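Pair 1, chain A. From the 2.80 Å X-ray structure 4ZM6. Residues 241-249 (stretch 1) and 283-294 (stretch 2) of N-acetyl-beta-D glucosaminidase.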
# COMPACT_ATOMS: atom_id res chain seq x y z
N ASP A 241 4.93 -32.02 10.85
CA ASP A 241 5.04 -33.42 10.47
C ASP A 241 5.49 -33.60 9.02
O ASP A 241 6.35 -34.43 8.73
CB ASP A 241 3.70 -34.14 10.68
CG ASP A 241 3.26 -34.15 12.14
OD1 ASP A 241 4.13 -34.09 13.04
OD2 ASP A 241 2.04 -34.22 12.38
N VAL A 242 4.90 -32.82 8.11
CA VAL A 242 5.16 -33.01 6.67
C VAL A 242 5.44 -31.72 5.92
O VAL A 242 5.14 -30.62 6.37
CB VAL A 242 4.00 -33.74 5.98
CG1 VAL A 242 3.99 -35.21 6.38
CG2 VAL A 242 2.66 -33.07 6.29
N VAL A 243 6.01 -31.90 4.73
CA VAL A 243 6.49 -30.81 3.89
C VAL A 243 5.30 -30.06 3.24
O VAL A 243 4.23 -30.65 3.03
CB VAL A 243 7.51 -31.36 2.85
CG1 VAL A 243 6.85 -31.68 1.52
CG2 VAL A 243 8.66 -30.39 2.68
N SER A 244 5.50 -28.78 2.94
CA SER A 244 4.42 -27.87 2.52
C SER A 244 3.49 -28.38 1.41
O SER A 244 2.29 -28.14 1.45
CB SER A 244 5.01 -26.52 2.09
OG SER A 244 6.02 -26.69 1.11
N SER A 245 4.06 -29.08 0.42
CA SER A 245 3.29 -29.57 -0.73
C SER A 245 2.16 -30.52 -0.37
O SER A 245 1.16 -30.59 -1.08
CB SER A 245 4.22 -30.28 -1.71
OG SER A 245 5.37 -29.49 -1.96
N ILE A 246 2.32 -31.24 0.74
CA ILE A 246 1.37 -32.27 1.15
C ILE A 246 0.69 -31.95 2.49
O ILE A 246 -0.03 -32.80 3.03
CB ILE A 246 2.06 -33.65 1.21
CG1 ILE A 246 3.08 -33.71 2.36
CG2 ILE A 246 2.71 -33.96 -0.14
CD1 ILE A 246 4.15 -34.78 2.23
N ALA A 247 0.89 -30.73 2.98
CA ALA A 247 0.25 -30.26 4.21
C ALA A 247 -1.01 -29.45 3.87
O ALA A 247 -0.91 -28.45 3.17
CB ALA A 247 1.22 -29.40 5.00
N PRO A 248 -2.18 -29.88 4.37
CA PRO A 248 -3.40 -29.11 4.10
C PRO A 248 -3.42 -27.73 4.77
O PRO A 248 -4.19 -26.86 4.36
CB PRO A 248 -4.51 -30.00 4.67
CG PRO A 248 -3.85 -30.76 5.76
CD PRO A 248 -2.44 -31.01 5.28
N GLU A 249 -2.58 -27.53 5.78
CA GLU A 249 -2.46 -26.23 6.45
C GLU A 249 -1.89 -25.18 5.51
O GLU A 249 -2.17 -23.99 5.64
CB GLU A 249 -1.58 -26.33 7.70
CG GLU A 249 -2.17 -27.18 8.83
CD GLU A 249 -1.83 -28.66 8.72
OE1 GLU A 249 -2.08 -29.39 9.70
OE2 GLU A 249 -1.31 -29.09 7.66
N LYS A 283 3.30 -42.25 -2.71
CA LYS A 283 2.56 -41.86 -1.51
C LYS A 283 2.42 -40.34 -1.43
O LYS A 283 1.36 -39.82 -1.07
CB LYS A 283 3.27 -42.40 -0.26
CG LYS A 283 2.55 -42.17 1.06
CD LYS A 283 1.24 -42.93 1.16
CE LYS A 283 0.60 -42.74 2.52
NZ LYS A 283 -0.66 -43.52 2.67
N GLY A 284 3.49 -39.63 -1.79
CA GLY A 284 3.51 -38.18 -1.83
C GLY A 284 2.51 -37.60 -2.82
O GLY A 284 2.03 -36.48 -2.64
N ALA A 285 2.20 -38.36 -3.87
CA ALA A 285 1.17 -37.98 -4.83
C ALA A 285 -0.22 -38.00 -4.19
O ALA A 285 -1.02 -37.09 -4.42
CB ALA A 285 1.20 -38.90 -6.03
N LEU A 286 -0.50 -39.03 -3.40
CA LEU A 286 -1.80 -39.16 -2.73
C LEU A 286 -1.98 -38.07 -1.68
O LEU A 286 -3.04 -37.44 -1.61
CB LEU A 286 -1.94 -40.54 -2.07
CG LEU A 286 -3.21 -40.79 -1.24
CD1 LEU A 286 -4.47 -40.43 -2.02
CD2 LEU A 286 -3.26 -42.23 -0.77
N MET A 287 -0.95 -37.86 -0.87
CA MET A 287 -0.99 -36.86 0.20
C MET A 287 -1.05 -35.43 -0.35
O MET A 287 -1.54 -34.52 0.33
CB MET A 287 0.22 -37.01 1.12
CG MET A 287 0.22 -38.31 1.93
SD MET A 287 1.82 -38.63 2.70
CE MET A 287 1.97 -37.23 3.80
N ALA A 288 -0.56 -35.23 -1.58
CA ALA A 288 -0.64 -33.93 -2.25
C ALA A 288 -2.09 -33.59 -2.58
O ALA A 288 -2.58 -32.53 -2.20
CB ALA A 288 0.19 -33.93 -3.52
N LEU A 289 -2.77 -34.50 -3.27
CA LEU A 289 -4.17 -34.29 -3.64
C LEU A 289 -5.09 -34.26 -2.41
O LEU A 289 -6.15 -33.63 -2.45
CB LEU A 289 -4.64 -35.37 -4.61
CG LEU A 289 -3.94 -35.39 -5.97
CD1 LEU A 289 -4.46 -36.55 -6.81
CD2 LEU A 289 -4.15 -34.07 -6.71
N GLN A 290 -4.68 -34.94 -1.34
CA GLN A 290 -5.40 -34.88 -0.06
C GLN A 290 -5.29 -33.49 0.57
O GLN A 290 -6.24 -33.00 1.18
CB GLN A 290 -4.89 -35.95 0.91
CG GLN A 290 -5.50 -37.32 0.70
CD GLN A 290 -4.81 -38.42 1.49
OE1 GLN A 290 -3.63 -38.31 1.85
NE2 GLN A 290 -5.54 -39.50 1.76
N ALA A 291 -4.12 -32.86 0.42
CA ALA A 291 -3.88 -31.53 0.97
C ALA A 291 -4.68 -30.42 0.27
O ALA A 291 -4.86 -29.34 0.82
CB ALA A 291 -2.39 -31.20 0.93
N GLY A 292 -5.14 -30.69 -0.95
CA GLY A 292 -5.94 -29.73 -1.71
C GLY A 292 -5.34 -29.34 -3.05
O GLY A 292 -5.93 -28.53 -3.78
N ASN A 293 -4.17 -29.89 -3.39
CA ASN A 293 -3.59 -29.71 -4.71
C ASN A 293 -4.54 -30.25 -5.78
O ASN A 293 -5.20 -31.27 -5.57
CB ASN A 293 -2.25 -30.43 -4.84
CG ASN A 293 -1.11 -29.70 -4.15
OD1 ASN A 293 -0.51 -28.79 -4.73
ND2 ASN A 293 -0.79 -30.10 -2.92
N ASP A 294 -4.60 -29.56 -6.92
CA ASP A 294 -5.35 -30.05 -8.06
C ASP A 294 -4.51 -30.98 -8.93
O ASP A 294 -5.05 -31.71 -9.75
CB ASP A 294 -5.84 -28.88 -8.92
CG ASP A 294 -6.90 -28.05 -8.23
OD1 ASP A 294 -7.83 -28.64 -7.65
OD2 ASP A 294 -6.82 -26.81 -8.29

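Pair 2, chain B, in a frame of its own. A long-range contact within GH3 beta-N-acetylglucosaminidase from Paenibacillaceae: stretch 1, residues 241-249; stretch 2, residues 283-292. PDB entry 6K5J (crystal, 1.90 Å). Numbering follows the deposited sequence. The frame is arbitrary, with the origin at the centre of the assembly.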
# COMPACT_ATOMS: atom_id res chain seq x y z
N LYS B 241 -11.98 -2.32 25.14
CA LYS B 241 -11.58 -1.25 24.22
C LYS B 241 -10.09 -1.41 23.88
O LYS B 241 -9.23 -0.62 24.27
CB LYS B 241 -11.89 0.12 24.80
CG LYS B 241 -12.05 1.20 23.75
CD LYS B 241 -12.07 2.60 24.36
CE LYS B 241 -13.28 3.39 23.86
NZ LYS B 241 -13.57 4.57 24.72
N LEU B 242 -9.81 -2.49 23.16
CA LEU B 242 -8.46 -2.80 22.69
C LEU B 242 -8.52 -3.02 21.19
O LEU B 242 -9.30 -3.87 20.72
CB LEU B 242 -7.89 -4.05 23.38
CG LEU B 242 -7.64 -3.99 24.89
CD1 LEU B 242 -7.37 -5.40 25.43
CD2 LEU B 242 -6.48 -3.06 25.18
N PRO B 243 -7.73 -2.30 20.39
CA PRO B 243 -7.67 -2.62 18.96
C PRO B 243 -7.08 -4.00 18.75
O PRO B 243 -6.45 -4.58 19.64
CB PRO B 243 -6.76 -1.52 18.39
CG PRO B 243 -5.90 -1.12 19.53
CD PRO B 243 -6.73 -1.29 20.78
N ALA B 244 -7.31 -4.55 17.55
CA ALA B 244 -6.84 -5.90 17.25
C ALA B 244 -5.36 -6.07 17.58
O ALA B 244 -4.95 -7.11 18.08
CB ALA B 244 -7.09 -6.23 15.77
N THR B 245 -4.55 -5.04 17.31
CA THR B 245 -3.12 -5.07 17.59
C THR B 245 -2.83 -5.40 19.05
O THR B 245 -1.81 -6.03 19.35
CB THR B 245 -2.50 -3.72 17.24
OG1 THR B 245 -2.74 -3.44 15.86
CG2 THR B 245 -0.99 -3.71 17.51
N LEU B 246 -3.69 -4.97 19.97
CA LEU B 246 -3.47 -5.14 21.40
C LEU B 246 -4.42 -6.15 22.04
O LEU B 246 -4.52 -6.20 23.27
CB LEU B 246 -3.58 -3.79 22.11
CG LEU B 246 -2.73 -2.66 21.52
CD1 LEU B 246 -2.82 -1.39 22.35
CD2 LEU B 246 -1.27 -3.10 21.36
N SER B 247 -5.11 -6.96 21.25
CA SER B 247 -6.17 -7.83 21.75
C SER B 247 -5.75 -9.29 21.68
O SER B 247 -5.55 -9.84 20.58
CB SER B 247 -7.45 -7.64 20.93
OG SER B 247 -8.34 -8.72 21.15
N SER B 248 -5.63 -9.94 22.85
CA SER B 248 -5.36 -11.37 22.81
C SER B 248 -6.52 -12.13 22.18
O SER B 248 -6.30 -13.17 21.55
CB SER B 248 -5.04 -11.90 24.22
OG SER B 248 -6.07 -11.56 25.13
N ASN B 249 -7.75 -11.62 22.31
CA ASN B 249 -8.89 -12.26 21.65
C ASN B 249 -8.71 -12.32 20.14
O ASN B 249 -9.02 -13.34 19.50
CB ASN B 249 -10.19 -11.53 21.97
CG ASN B 249 -10.79 -11.98 23.29
OD1 ASN B 249 -10.09 -12.55 24.13
ND2 ASN B 249 -12.07 -11.71 23.48
N GLU B 283 4.22 0.96 26.19
CA GLU B 283 3.22 0.05 26.73
C GLU B 283 2.42 -0.63 25.63
O GLU B 283 1.96 -1.76 25.80
CB GLU B 283 2.31 0.82 27.70
CG GLU B 283 1.22 -0.00 28.37
CD GLU B 283 1.73 -1.09 29.32
OE1 GLU B 283 1.04 -2.12 29.44
OE2 GLU B 283 2.80 -0.91 29.95
N GLY B 284 2.25 0.03 24.48
CA GLY B 284 1.67 -0.66 23.34
C GLY B 284 2.53 -1.82 22.88
O GLY B 284 2.02 -2.89 22.53
N ALA B 285 3.85 -1.63 22.87
CA ALA B 285 4.76 -2.71 22.51
C ALA B 285 4.56 -3.92 23.42
O ALA B 285 4.42 -5.05 22.96
CB ALA B 285 6.21 -2.23 22.59
N VAL B 286 4.56 -3.68 24.74
CA VAL B 286 4.36 -4.76 25.71
C VAL B 286 3.01 -5.42 25.49
O VAL B 286 2.90 -6.65 25.46
CB VAL B 286 4.50 -4.21 27.14
CG1 VAL B 286 4.15 -5.29 28.17
CG2 VAL B 286 5.90 -3.68 27.37
N GLN B 287 1.96 -4.61 25.33
CA GLN B 287 0.63 -5.18 25.18
C GLN B 287 0.47 -5.93 23.87
O GLN B 287 -0.29 -6.92 23.81
CB GLN B 287 -0.42 -4.08 25.30
CG GLN B 287 -0.79 -3.75 26.73
CD GLN B 287 -1.70 -2.55 26.83
OE1 GLN B 287 -1.30 -1.48 27.27
NE2 GLN B 287 -2.94 -2.73 26.40
N ALA B 288 1.17 -5.50 22.82
CA ALA B 288 1.12 -6.23 21.55
C ALA B 288 1.74 -7.62 21.68
O ALA B 288 1.19 -8.60 21.16
CB ALA B 288 1.84 -5.43 20.47
N VAL B 289 2.88 -7.73 22.35
CA VAL B 289 3.47 -9.06 22.56
C VAL B 289 2.54 -9.90 23.41
O VAL B 289 2.28 -11.08 23.11
CB VAL B 289 4.87 -8.94 23.19
CG1 VAL B 289 5.35 -10.32 23.64
CG2 VAL B 289 5.86 -8.32 22.19
N GLU B 290 1.98 -9.31 24.47
CA GLU B 290 1.05 -10.07 25.32
C GLU B 290 -0.16 -10.55 24.53
O GLU B 290 -0.67 -11.65 24.77
CB GLU B 290 0.61 -9.21 26.50
CG GLU B 290 1.72 -8.98 27.53
CD GLU B 290 1.23 -8.16 28.72
OE1 GLU B 290 0.72 -7.04 28.49
OE2 GLU B 290 1.34 -8.64 29.87
N ALA B 291 -0.62 -9.75 23.57
CA ALA B 291 -1.77 -10.14 22.76
C ALA B 291 -1.43 -11.26 21.78
O ALA B 291 -2.35 -11.97 21.35
CB ALA B 291 -2.32 -8.93 22.00
N GLY B 292 -0.16 -11.43 21.41
CA GLY B 292 0.23 -12.50 20.51
C GLY B 292 1.14 -12.11 19.36
O GLY B 292 1.55 -12.98 18.59
O HOH W 1 -2.30 -7.16 25.63

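The sharpest difference lies at the carbonyl oxygen of Ser A245 and of the matching Thr B245. In pair 1, Asn A293 ND2 reaches Ser A245 O at 2.7 Å, a weak hydrogen bond with an N-H...O angle of 125°. The same ND2 donates to Ala A288 O at 3.1 Å with better geometry, so one amide ties the loop to the helix end. In pair 2, Thr B245 O is buried by the contact and has no partner in the model. Stretch 2 of pair 2 ends at Gly B292, and no hydrogen bond crosses between its stretches.

The backbones are otherwise nearly the same. Fourteen central residues superpose at 0.3 Å. In each pair stretch 1 packs against the helix of stretch 2; in pair 2 it includes a short 3-10 segment, Ala B244 to Thr B245. Ile A246 matches Leu B246, with CA atoms nearest those of Ala A288 and Ala B288. Pro A248 matches Ser B248, with CA atoms nearest those of Ala A291 and Ala B291.

Ala A291 and Ala B291 are equivalent and do the same work. Each CB points toward stretch 1 and sits 3.5 Å from the C atom of Ile A246 or Leu B246. The small methyl lets the backbone come this close. A CA-H...O contact follows: Pro A248 CA to Ala A291 O is 3.6 Å, and Ser B248 CA to Ala B291 O is 3.4 Å.

Ile A246 and Leu B246 fill the space over the helix with different branching. Ile A246 is in the p, t rotamer, and its CG2 lies 3.6 Å from Gly A284 O. Leu B246 is in m, t, and its CD2 lies 3.5 Å from Gly B284 O. A beta-branch methyl and a delta methyl thus meet the same carbonyl. The side-chain centres differ by only 0.7 Å.

Met A287 and Gln B287 differ in character. Met A287 CE packs 3.6 Å from Ile A246 CD1 and 3.8 Å from Val A242 CG1, making a small apolar cluster. Gln B287 follows a similar path, with its CB 4.1 Å from Leu B246 CD2. In pair 2 the O of water 1 donates to Gln B287 O at 2.7 Å and, weakly, to Leu B246 O at 3.4 Å. It bridges the two backbones.

Gly A292 and Gly B292 both leave the helix with positive phi. A CB there would jam against the preceding carbonyl O. In pair 2 two bonds from Gly B292 N, to Val B289 O at 3.0 Å and weakly to Ala B288 O at 3.1 Å, form a Schellman motif. Gly A292 N makes the matching bonds, both weak, to Leu A289 O at 3.5 Å and Ala A288 O at 3.4 Å.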